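Local coordinates for tail spike protein (Acinetobacter phage vB_AbaP_AS12, PDB 6EU4), which probably binds, and may depolymerise, the capsular polysaccharide of its Acinetobacter baumannii host, as phage tailspikes with a beta-helical body commonly do, at residues N370-V381 / S404-F415; V425-S433 / K440-V451. All coordinates share one frame; numbering follows the deposited sequence.

Overall arrangement
Both contacts belong to successive coils of the parallel beta-helix body of the tailspike and follow one another along the chain. Contact 1 stacks 370-381 on 404-415; contact 2 pairs 425-433 with 440-451, and their centres are about 9 Å apart. Strands 405-409 and 414-417 of the first are neighbours of strands 443-445 and 450-455 of the second, so 440-451 continues the stack begun in contact 1. The join includes probable hydrogen bonds from Gly-412 N to Asn-448 O (2.7 Å) and from Ser-450 N to Ser-413 O (2.9 Å), with Leu-406 packing against Gly-442.

Contact 1 (N370-V381 / S404-F415); sequences NSMFCVVSNSKV and SALAYVEGGSVF
Phe-373 and Phe-415 meet inside the coil with their side chains crossing at about a right angle and their ring planes inclined by 36°; Phe-415 CE1 lies 3.8 Å from Phe-373 CB. Leu-406 runs alongside Phe-373, pointing the same way, and puts Leu-406 CD1 at the edge of that ring, 3.9 Å from Phe-373 CD2. Ala-407 CB sits over one face of the Phe-415 ring, towards its rim, while Val-381 CG1 touches the ring edge in plane. Val-375 crosses Phe-415 and turns CG1 towards Ser-413 CB.

At the turn from Glu-410 to Ser-413, polar side chains take over from this apolar layer. Glu-410 has CG between its own N and carbonyl carbon (chi1 76°) and bends again at chi2, which brings OE1 back to accept a hydrogen bond from Ser-377 N at 3.0 Å. Ser-413 OG receives Ser-379 N at 2.9 Å and donates to Glu-410 O at 2.8 Å, bracing this type I' turn. A water joins Ser-377 OG to Glu-410 OE1.

Backbone hydrogen bonds between the parallel strands, such as Val-375 N to Tyr-408 O (2.8 Å), stack one beta-helix coil on the next. Strand 336-341 pairs with the other side of strand 371-376, and strand 443-445 follows 405-409; Lys-380 NZ forms a salt bridge with Glu-344 and a hydrogen bond to the backbone O of Glu-420 of the second subunit.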
loop_
_atom_site.group_PDB
_atom_site.type_symbol
_atom_site.label_atom_id
_atom_site.label_comp_id
_atom_site.label_asym_id
_atom_site.label_seq_id
_atom_site.Cartn_x
_atom_site.Cartn_y
_atom_site.Cartn_z
ATOM N N ASN A 370 -13.500 18.623 -18.876
ATOM C CA ASN A 370 -12.051 18.725 -19.075
ATOM C C ASN A 370 -11.341 18.852 -17.731
ATOM O O ASN A 370 -10.817 19.896 -17.360
ATOM C CB ASN A 370 -11.698 19.869 -20.019
ATOM C CG ASN A 370 -11.938 21.284 -19.438
ATOM O OD1 ASN A 370 -12.968 21.585 -18.810
ATOM N ND2 ASN A 370 -10.981 22.173 -19.707
ATOM N N SER A 371 -11.290 17.717 -17.028
ATOM C CA SER A 371 -10.635 17.618 -15.739
ATOM C C SER A 371 -9.710 16.411 -15.698
ATOM O O SER A 371 -10.016 15.355 -16.257
ATOM C CB SER A 371 -11.663 17.527 -14.599
ATOM O OG SER A 371 -12.540 16.416 -14.737
HETATM N N MSE A 372 -8.589 16.546 -15.002
HETATM C CA MSE A 372 -7.708 15.393 -14.875
HETATM C C MSE A 372 -8.337 14.315 -13.996
HETATM O O MSE A 372 -8.282 13.127 -14.345
HETATM C CB MSE A 372 -6.340 15.792 -14.333
HETATM C CG MSE A 372 -5.489 16.544 -15.348
HETATM SE SE MSE A 372 -4.993 15.444 -16.921
HETATM C CE MSE A 372 -6.473 15.901 -18.122
ATOM N N PHE A 373 -8.959 14.729 -12.887
ATOM C CA PHE A 373 -9.698 13.830 -12.003
ATOM C C PHE A 373 -11.154 14.228 -12.090
ATOM O O PHE A 373 -11.539 15.289 -11.590
ATOM C CB PHE A 373 -9.167 13.905 -10.568
ATOM C CG PHE A 373 -7.749 13.463 -10.460
ATOM C CD1 PHE A 373 -7.436 12.112 -10.317
ATOM C CD2 PHE A 373 -6.711 14.378 -10.558
ATOM C CE1 PHE A 373 -6.121 11.694 -10.268
ATOM C CE2 PHE A 373 -5.384 13.949 -10.498
ATOM C CZ PHE A 373 -5.098 12.607 -10.358
ATOM N N CYS A 374 -11.948 13.413 -12.779
ATOM C CA CYS A 374 -13.386 13.624 -12.903
ATOM C C CYS A 374 -14.031 12.682 -11.885
ATOM O O CYS A 374 -14.087 11.470 -12.097
ATOM C CB CYS A 374 -13.841 13.350 -14.329
ATOM S SG CYS A 374 -15.591 13.654 -14.601
ATOM N N VAL A 375 -14.498 13.241 -10.771
ATOM C CA VAL A 375 -14.811 12.489 -9.555
ATOM C C VAL A 375 -16.298 12.668 -9.295
ATOM O O VAL A 375 -16.716 13.690 -8.730
ATOM C CB VAL A 375 -13.969 12.972 -8.368
ATOM C CG1 VAL A 375 -14.185 12.095 -7.146
ATOM C CG2 VAL A 375 -12.491 12.986 -8.722
ATOM N N VAL A 376 -17.114 11.679 -9.690
ATOM C CA VAL A 376 -18.555 11.851 -9.754
ATOM C C VAL A 376 -19.298 10.695 -9.073
ATOM O O VAL A 376 -18.770 9.597 -8.891
ATOM C CB VAL A 376 -19.028 12.012 -11.220
ATOM C CG1 VAL A 376 -18.228 13.100 -11.915
ATOM C CG2 VAL A 376 -18.937 10.663 -12.000
ATOM N N SER A 377 -20.549 10.976 -8.691
ATOM C CA SER A 377 -21.502 9.969 -8.201
ATOM C C SER A 377 -20.950 9.174 -7.009
ATOM O O SER A 377 -20.719 7.961 -7.077
ATOM C CB SER A 377 -21.893 9.017 -9.335
ATOM O OG SER A 377 -22.545 9.720 -10.373
ATOM N N ASN A 378 -20.767 9.874 -5.894
ATOM C CA ASN A 378 -20.375 9.238 -4.634
ATOM C C ASN A 378 -19.032 8.513 -4.742
ATOM O O ASN A 378 -18.802 7.482 -4.097
ATOM C CB ASN A 378 -21.456 8.282 -4.145
ATOM C CG ASN A 378 -22.690 9.017 -3.694
ATOM O OD1 ASN A 378 -22.611 9.910 -2.846
ATOM N ND2 ASN A 378 -23.830 8.680 -4.282
ATOM N N SER A 379 -18.117 9.086 -5.500
ATOM C CA SER A 379 -16.758 8.570 -5.545
ATOM C C SER A 379 -15.927 9.125 -4.390
ATOM O O SER A 379 -16.272 10.120 -3.748
ATOM C CB SER A 379 -16.090 8.920 -6.873
ATOM O OG SER A 379 -16.583 8.119 -7.924
ATOM N N LYS A 380 -14.818 8.443 -4.118
ATOM C CA LYS A 380 -13.818 8.908 -3.165
ATOM C C LYS A 380 -12.482 8.713 -3.844
ATOM O O LYS A 380 -12.113 7.574 -4.140
ATOM C CB LYS A 380 -13.810 8.122 -1.846
ATOM C CG LYS A 380 -15.046 7.420 -1.450
ATOM C CD LYS A 380 -14.711 6.488 -0.280
ATOM C CE LYS A 380 -15.837 5.605 0.097
ATOM N NZ LYS A 380 -15.474 4.699 1.227
ATOM N N VAL A 381 -11.761 9.800 -4.098
ATOM C CA VAL A 381 -10.470 9.724 -4.767
ATOM C C VAL A 381 -9.466 10.457 -3.896
ATOM O O VAL A 381 -9.704 11.610 -3.516
ATOM C CB VAL A 381 -10.521 10.336 -6.181
ATOM C CG1 VAL A 381 -9.146 10.496 -6.774
ATOM C CG2 VAL A 381 -11.383 9.475 -7.102
ATOM N N SER A 404 -6.657 21.949 -18.906
ATOM C CA SER A 404 -7.717 21.315 -18.147
ATOM C C SER A 404 -7.778 21.866 -16.724
ATOM O O SER A 404 -6.851 22.528 -16.234
ATOM C CB SER A 404 -7.505 19.807 -18.082
ATOM O OG SER A 404 -6.446 19.481 -17.190
ATOM N N ALA A 405 -8.872 21.528 -16.040
ATOM C CA ALA A 405 -8.916 21.585 -14.590
ATOM C C ALA A 405 -8.092 20.440 -13.980
ATOM O O ALA A 405 -7.807 19.430 -14.630
ATOM C CB ALA A 405 -10.367 21.490 -14.106
ATOM N N LEU A 406 -7.681 20.602 -12.713
ATOM C CA LEU A 406 -7.144 19.453 -11.988
ATOM C C LEU A 406 -8.255 18.466 -11.680
ATOM O O LEU A 406 -8.123 17.265 -11.931
ATOM C CB LEU A 406 -6.452 19.861 -10.681
ATOM C CG LEU A 406 -5.980 18.678 -9.811
ATOM C CD1 LEU A 406 -4.910 17.878 -10.600
ATOM C CD2 LEU A 406 -5.411 19.109 -8.458
ATOM N N ALA A 407 -9.377 18.959 -11.165
ATOM C CA ALA A 407 -10.426 18.059 -10.716
ATOM C C ALA A 407 -11.788 18.722 -10.774
ATOM O O ALA A 407 -11.923 19.932 -10.582
ATOM C CB ALA A 407 -10.177 17.583 -9.291
ATOM N N TYR A 408 -12.790 17.891 -11.053
ATOM C CA TYR A 408 -14.197 18.213 -10.932
ATOM C C TYR A 408 -14.804 17.183 -10.005
ATOM O O TYR A 408 -14.628 15.977 -10.221
ATOM C CB TYR A 408 -14.906 18.171 -12.277
ATOM C CG TYR A 408 -16.380 18.468 -12.169
ATOM C CD1 TYR A 408 -16.822 19.705 -11.738
ATOM C CD2 TYR A 408 -17.323 17.512 -12.498
ATOM C CE1 TYR A 408 -18.148 19.993 -11.641
ATOM C CE2 TYR A 408 -18.677 17.807 -12.409
ATOM C CZ TYR A 408 -19.071 19.047 -11.990
ATOM O OH TYR A 408 -20.409 19.358 -11.869
ATOM N N VAL A 409 -15.486 17.655 -8.968
ATOM C CA VAL A 409 -15.965 16.807 -7.888
ATOM C C VAL A 409 -17.444 17.097 -7.688
ATOM O O VAL A 409 -17.816 18.232 -7.377
ATOM C CB VAL A 409 -15.184 17.048 -6.580
ATOM C CG1 VAL A 409 -15.465 15.935 -5.589
ATOM C CG2 VAL A 409 -13.679 17.165 -6.840
ATOM N N GLU A 410 -18.289 16.075 -7.839
ATOM C CA GLU A 410 -19.731 16.295 -7.793
ATOM C C GLU A 410 -20.473 15.089 -7.232
ATOM O O GLU A 410 -19.913 14.006 -7.023
ATOM C CB GLU A 410 -20.275 16.642 -9.192
ATOM C CG GLU A 410 -20.391 15.463 -10.139
ATOM C CD GLU A 410 -21.730 14.735 -10.044
ATOM O OE1 GLU A 410 -21.730 13.513 -9.777
ATOM O OE2 GLU A 410 -22.792 15.379 -10.207
ATOM N N GLY A 411 -21.772 15.296 -6.994
ATOM C CA GLY A 411 -22.694 14.212 -6.695
ATOM C C GLY A 411 -22.344 13.386 -5.465
ATOM O O GLY A 411 -22.402 12.149 -5.505
ATOM N N GLY A 412 -22.017 14.054 -4.361
ATOM C CA GLY A 412 -21.678 13.387 -3.123
ATOM C C GLY A 412 -20.257 12.874 -3.042
ATOM O O GLY A 412 -19.910 12.220 -2.051
ATOM N N SER A 413 -19.428 13.142 -4.046
ATOM C CA SER A 413 -18.059 12.641 -4.078
ATOM C C SER A 413 -17.154 13.415 -3.125
ATOM O O SER A 413 -17.482 14.507 -2.655
ATOM C CB SER A 413 -17.493 12.731 -5.479
ATOM O OG SER A 413 -18.232 11.899 -6.368
ATOM N N VAL A 414 -15.993 12.830 -2.856
ATOM C CA VAL A 414 -14.946 13.473 -2.070
ATOM C C VAL A 414 -13.625 13.278 -2.799
ATOM O O VAL A 414 -13.361 12.207 -3.359
ATOM C CB VAL A 414 -14.894 12.940 -0.626
ATOM C CG1 VAL A 414 -14.606 11.460 -0.591
ATOM C CG2 VAL A 414 -13.870 13.720 0.187
ATOM N N PHE A 415 -12.819 14.338 -2.818
ATOM C CA PHE A 415 -11.523 14.381 -3.482
ATOM C C PHE A 415 -10.510 14.916 -2.481
ATOM O O PHE A 415 -10.732 15.975 -1.886
ATOM C CB PHE A 415 -11.584 15.286 -4.722
ATOM C CG PHE A 415 -10.289 15.403 -5.484
ATOM C CD1 PHE A 415 -9.693 14.288 -6.064
ATOM C CD2 PHE A 415 -9.693 16.643 -5.666
ATOM C CE1 PHE A 415 -8.522 14.409 -6.810
ATOM C CE2 PHE A 415 -8.522 16.764 -6.398
ATOM C CZ PHE A 415 -7.931 15.648 -6.964
HETATM O O HOH W 1 -24.052 11.962 -9.735
HETATM O O HOH W 2 -21.647 10.672 -0.235
HETATM O O HOH W 3 -18.159 10.008 -1.339
#

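Contact 2 (V425-S433 / K440-V451); sequences VPLEEIGIS and KLGVYYTTNASV
Glu-429 CG stands between its backbone N and carbonyl carbon (chi1 64°), and the extended chain beyond it carries the carboxylate to Tyr-444, whose CG lies anti to the carbonyl carbon (chi1 -58°). Glu-429 OE2 accepts from Tyr-444 OH at 2.6 Å through its anti lone pair; the carboxylate stands almost perpendicular to the ring, the planes 86° apart, while OE2 itself lies at the ring edge. Glu-428 is also extended, but its OE2 accepts from Leu-441 N at 2.8 Å in a nearly straight bond that comes from above the carboxylate plane, while its OE1 is hydrogen-bonded to Ser-394. In return Glu-428 N donates to Leu-441 O, so one residue grips both backbone polar atoms of Leu-441, the centre of an inverse gamma turn. The aliphatic part of Lys-440 crosses Glu-428 at about a right angle.

Leu-441 and Leu-427 meet through their CD2 methyls, 3.9 Å apart. Farther along, Ile-430 lies beside Val-443, pointing the same way, with Ile-430 CD1 3.8 Å from Val-443 CB. Ile-432 N lies over one face of the Tyr-445 ring and Val-451 CG2 over the opposite face, both offset toward the rim, and Ile-432 CG1 comes within 3.5 Å of Tyr-445 CE2. Backbone hydrogen bonds join the parallel strands, among them Gly-431 N to Val-443 O at 2.9 Å.

Strand 443-445 is thus flanked by 430-432 and, through backbone hydrogen bonds with Ala-407 and Val-409, by 405-409 of the preceding coil. Tyr-444 stacks on Phe-438, and Ile-430 packs against strands 450-455 and 458-462, where Asp-462 binds the hydroxyl of Tyr-445.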
loop_
_atom_site.group_PDB
_atom_site.type_symbol
_atom_site.label_atom_id
_atom_site.label_comp_id
_atom_site.label_asym_id
_atom_site.label_seq_id
_atom_site.Cartn_x
_atom_site.Cartn_y
_atom_site.Cartn_z
ATOM N N VAL A 425 3.404 21.824 -13.021
ATOM C CA VAL A 425 3.198 23.268 -12.992
ATOM C C VAL A 425 2.159 23.584 -11.926
ATOM O O VAL A 425 1.351 22.724 -11.547
ATOM C CB VAL A 425 2.767 23.817 -14.372
ATOM C CG1 VAL A 425 3.818 23.485 -15.404
ATOM C CG2 VAL A 425 1.429 23.259 -14.837
ATOM N N PRO A 426 2.143 24.818 -11.442
ATOM C CA PRO A 426 1.318 25.155 -10.275
ATOM C C PRO A 426 -0.179 25.039 -10.519
ATOM O O PRO A 426 -0.698 25.424 -11.571
ATOM C CB PRO A 426 1.698 26.614 -9.997
ATOM C CG PRO A 426 3.012 26.827 -10.636
ATOM C CD PRO A 426 3.087 25.906 -11.796
ATOM N N LEU A 427 -0.874 24.568 -9.484
ATOM C CA LEU A 427 -2.321 24.680 -9.428
ATOM C C LEU A 427 -2.733 26.137 -9.301
ATOM O O LEU A 427 -1.959 26.981 -8.846
ATOM C CB LEU A 427 -2.863 23.880 -8.253
ATOM C CG LEU A 427 -2.484 22.406 -8.164
ATOM C CD1 LEU A 427 -3.287 21.752 -7.065
ATOM C CD2 LEU A 427 -2.740 21.658 -9.482
ATOM N N GLU A 428 -3.946 26.450 -9.758
ATOM C CA GLU A 428 -4.354 27.840 -9.874
ATOM C C GLU A 428 -5.403 28.290 -8.871
ATOM O O GLU A 428 -5.338 29.437 -8.412
ATOM C CB GLU A 428 -4.859 28.105 -11.287
ATOM C CG GLU A 428 -3.780 27.877 -12.316
ATOM C CD GLU A 428 -4.179 28.356 -13.685
ATOM O OE1 GLU A 428 -4.311 29.587 -13.885
ATOM O OE2 GLU A 428 -4.384 27.491 -14.552
ATOM N N GLU A 429 -6.384 27.457 -8.537
ATOM C CA GLU A 429 -7.464 27.911 -7.662
ATOM C C GLU A 429 -8.285 26.701 -7.251
ATOM O O GLU A 429 -8.150 25.606 -7.810
ATOM C CB GLU A 429 -8.350 28.965 -8.339
ATOM C CG GLU A 429 -9.097 28.447 -9.562
ATOM C CD GLU A 429 -9.896 29.528 -10.292
ATOM O OE1 GLU A 429 -9.757 30.723 -9.954
ATOM O OE2 GLU A 429 -10.662 29.177 -11.220
ATOM N N ILE A 430 -9.148 26.919 -6.266
ATOM C CA ILE A 430 -10.073 25.892 -5.802
ATOM C C ILE A 430 -11.352 26.593 -5.373
ATOM O O ILE A 430 -11.307 27.657 -4.744
ATOM C CB ILE A 430 -9.459 25.050 -4.661
ATOM C CG1 ILE A 430 -10.496 24.103 -4.053
ATOM C CG2 ILE A 430 -8.833 25.911 -3.578
ATOM C CD1 ILE A 430 -9.845 22.964 -3.278
ATOM N N GLY A 431 -12.497 26.027 -5.739
ATOM C CA GLY A 431 -13.748 26.622 -5.285
ATOM C C GLY A 431 -14.976 25.914 -5.818
ATOM O O GLY A 431 -14.907 25.042 -6.694
ATOM N N ILE A 432 -16.111 26.326 -5.259
ATOM C CA ILE A 432 -17.413 25.845 -5.695
ATOM C C ILE A 432 -17.680 26.324 -7.107
ATOM O O ILE A 432 -17.423 27.488 -7.441
ATOM C CB ILE A 432 -18.499 26.350 -4.734
ATOM C CG1 ILE A 432 -18.290 25.729 -3.355
ATOM C CG2 ILE A 432 -19.888 26.020 -5.271
ATOM C CD1 ILE A 432 -19.103 26.378 -2.269
ATOM N N SER A 433 -18.230 25.446 -7.941
ATOM C CA SER A 433 -18.508 25.799 -9.323
ATOM C C SER A 433 -19.796 25.151 -9.802
ATOM O O SER A 433 -20.049 23.979 -9.513
ATOM C CB SER A 433 -17.371 25.338 -10.238
ATOM O OG SER A 433 -17.655 25.649 -11.595
ATOM N N LYS A 440 -8.798 26.857 -16.022
ATOM C CA LYS A 440 -7.622 26.914 -15.172
ATOM C C LYS A 440 -7.399 25.559 -14.521
ATOM O O LYS A 440 -8.332 24.776 -14.340
ATOM C CB LYS A 440 -7.770 27.993 -14.087
ATOM C CG LYS A 440 -7.887 29.407 -14.639
ATOM C CD LYS A 440 -7.940 30.411 -13.505
ATOM C CE LYS A 440 -7.786 31.842 -14.008
ATOM N NZ LYS A 440 -8.808 32.167 -15.001
ATOM N N LEU A 441 -6.144 25.299 -14.143
ATOM C CA LEU A 441 -5.765 24.041 -13.502
ATOM C C LEU A 441 -6.157 24.139 -12.030
ATOM O O LEU A 441 -5.330 24.328 -11.134
ATOM C CB LEU A 441 -4.278 23.773 -13.696
ATOM C CG LEU A 441 -3.765 22.419 -13.208
ATOM C CD1 LEU A 441 -4.357 21.281 -14.059
ATOM C CD2 LEU A 441 -2.230 22.392 -13.251
ATOM N N GLY A 442 -7.466 24.019 -11.791
ATOM C CA GLY A 442 -8.029 24.182 -10.466
ATOM C C GLY A 442 -8.849 22.982 -10.022
ATOM O O GLY A 442 -9.059 22.023 -10.772
ATOM N N VAL A 443 -9.302 23.067 -8.774
ATOM C CA VAL A 443 -10.180 22.075 -8.170
ATOM C C VAL A 443 -11.564 22.688 -8.053
ATOM O O VAL A 443 -11.754 23.655 -7.314
ATOM C CB VAL A 443 -9.666 21.637 -6.794
ATOM C CG1 VAL A 443 -10.650 20.645 -6.180
ATOM C CG2 VAL A 443 -8.288 21.023 -6.925
ATOM N N TYR A 444 -12.520 22.130 -8.775
ATOM C CA TYR A 444 -13.873 22.670 -8.841
ATOM C C TYR A 444 -14.839 21.636 -8.288
ATOM O O TYR A 444 -14.799 20.477 -8.701
ATOM C CB TYR A 444 -14.227 23.009 -10.283
ATOM C CG TYR A 444 -13.235 24.007 -10.830
ATOM C CD1 TYR A 444 -13.265 25.331 -10.396
ATOM C CD2 TYR A 444 -12.239 23.626 -11.708
ATOM C CE1 TYR A 444 -12.341 26.267 -10.864
ATOM C CE2 TYR A 444 -11.316 24.543 -12.179
ATOM C CZ TYR A 444 -11.366 25.857 -11.742
ATOM O OH TYR A 444 -10.433 26.758 -12.219
ATOM N N TYR A 445 -15.736 22.067 -7.406
ATOM C CA TYR A 445 -16.626 21.109 -6.759
ATOM C C TYR A 445 -18.001 21.723 -6.571
ATOM O O TYR A 445 -18.155 22.943 -6.537
ATOM C CB TYR A 445 -16.049 20.625 -5.435
ATOM C CG TYR A 445 -15.782 21.700 -4.391
ATOM C CD1 TYR A 445 -14.615 22.460 -4.431
ATOM C CD2 TYR A 445 -16.666 21.920 -3.350
ATOM C CE1 TYR A 445 -14.362 23.423 -3.493
ATOM C CE2 TYR A 445 -16.418 22.892 -2.389
ATOM C CZ TYR A 445 -15.255 23.638 -2.467
ATOM O OH TYR A 445 -15.021 24.602 -1.524
ATOM N N THR A 446 -19.009 20.860 -6.495
ATOM C CA THR A 446 -20.375 21.335 -6.316
ATOM C C THR A 446 -20.737 21.458 -4.842
ATOM O O THR A 446 -20.017 21.015 -3.949
ATOM C CB THR A 446 -21.362 20.400 -7.015
ATOM O OG1 THR A 446 -21.325 19.125 -6.360
ATOM C CG2 THR A 446 -21.004 20.214 -8.495
ATOM N N THR A 447 -21.909 22.060 -4.588
ATOM C CA THR A 447 -22.358 22.211 -3.212
ATOM C C THR A 447 -22.689 20.875 -2.550
ATOM O O THR A 447 -22.818 20.828 -1.328
ATOM C CB THR A 447 -23.584 23.142 -3.134
ATOM O OG1 THR A 447 -24.580 22.697 -4.041
ATOM C CG2 THR A 447 -23.206 24.545 -3.502
ATOM N N ASN A 448 -22.858 19.832 -3.361
ATOM C CA ASN A 448 -23.050 18.460 -2.924
ATOM C C ASN A 448 -21.790 17.679 -3.261
ATOM O O ASN A 448 -21.809 16.771 -4.097
ATOM C CB ASN A 448 -24.276 17.846 -3.593
ATOM C CG ASN A 448 -24.548 16.429 -3.127
ATOM O OD1 ASN A 448 -24.212 16.059 -2.006
ATOM N ND2 ASN A 448 -25.161 15.633 -3.991
ATOM N N ALA A 449 -20.673 18.119 -2.698
ATOM C CA ALA A 449 -19.420 17.390 -2.807
ATOM C C ALA A 449 -18.537 17.852 -1.664
ATOM O O ALA A 449 -18.823 18.845 -0.989
ATOM C CB ALA A 449 -18.735 17.644 -4.154
ATOM N N SER A 450 -17.458 17.108 -1.449
ATOM C CA SER A 450 -16.494 17.409 -0.406
ATOM C C SER A 450 -15.083 17.388 -0.973
ATOM O O SER A 450 -14.764 16.594 -1.861
ATOM C CB SER A 450 -16.589 16.405 0.745
ATOM O OG SER A 450 -17.870 16.508 1.402
ATOM N N VAL A 451 -14.236 18.254 -0.415
ATOM C CA VAL A 451 -12.829 18.321 -0.790
ATOM C C VAL A 451 -11.978 18.494 0.458
ATOM O O VAL A 451 -12.385 19.123 1.440
ATOM C CB VAL A 451 -12.531 19.464 -1.784
ATOM C CG1 VAL A 451 -13.260 19.241 -3.114
ATOM C CG2 VAL A 451 -12.916 20.811 -1.196
#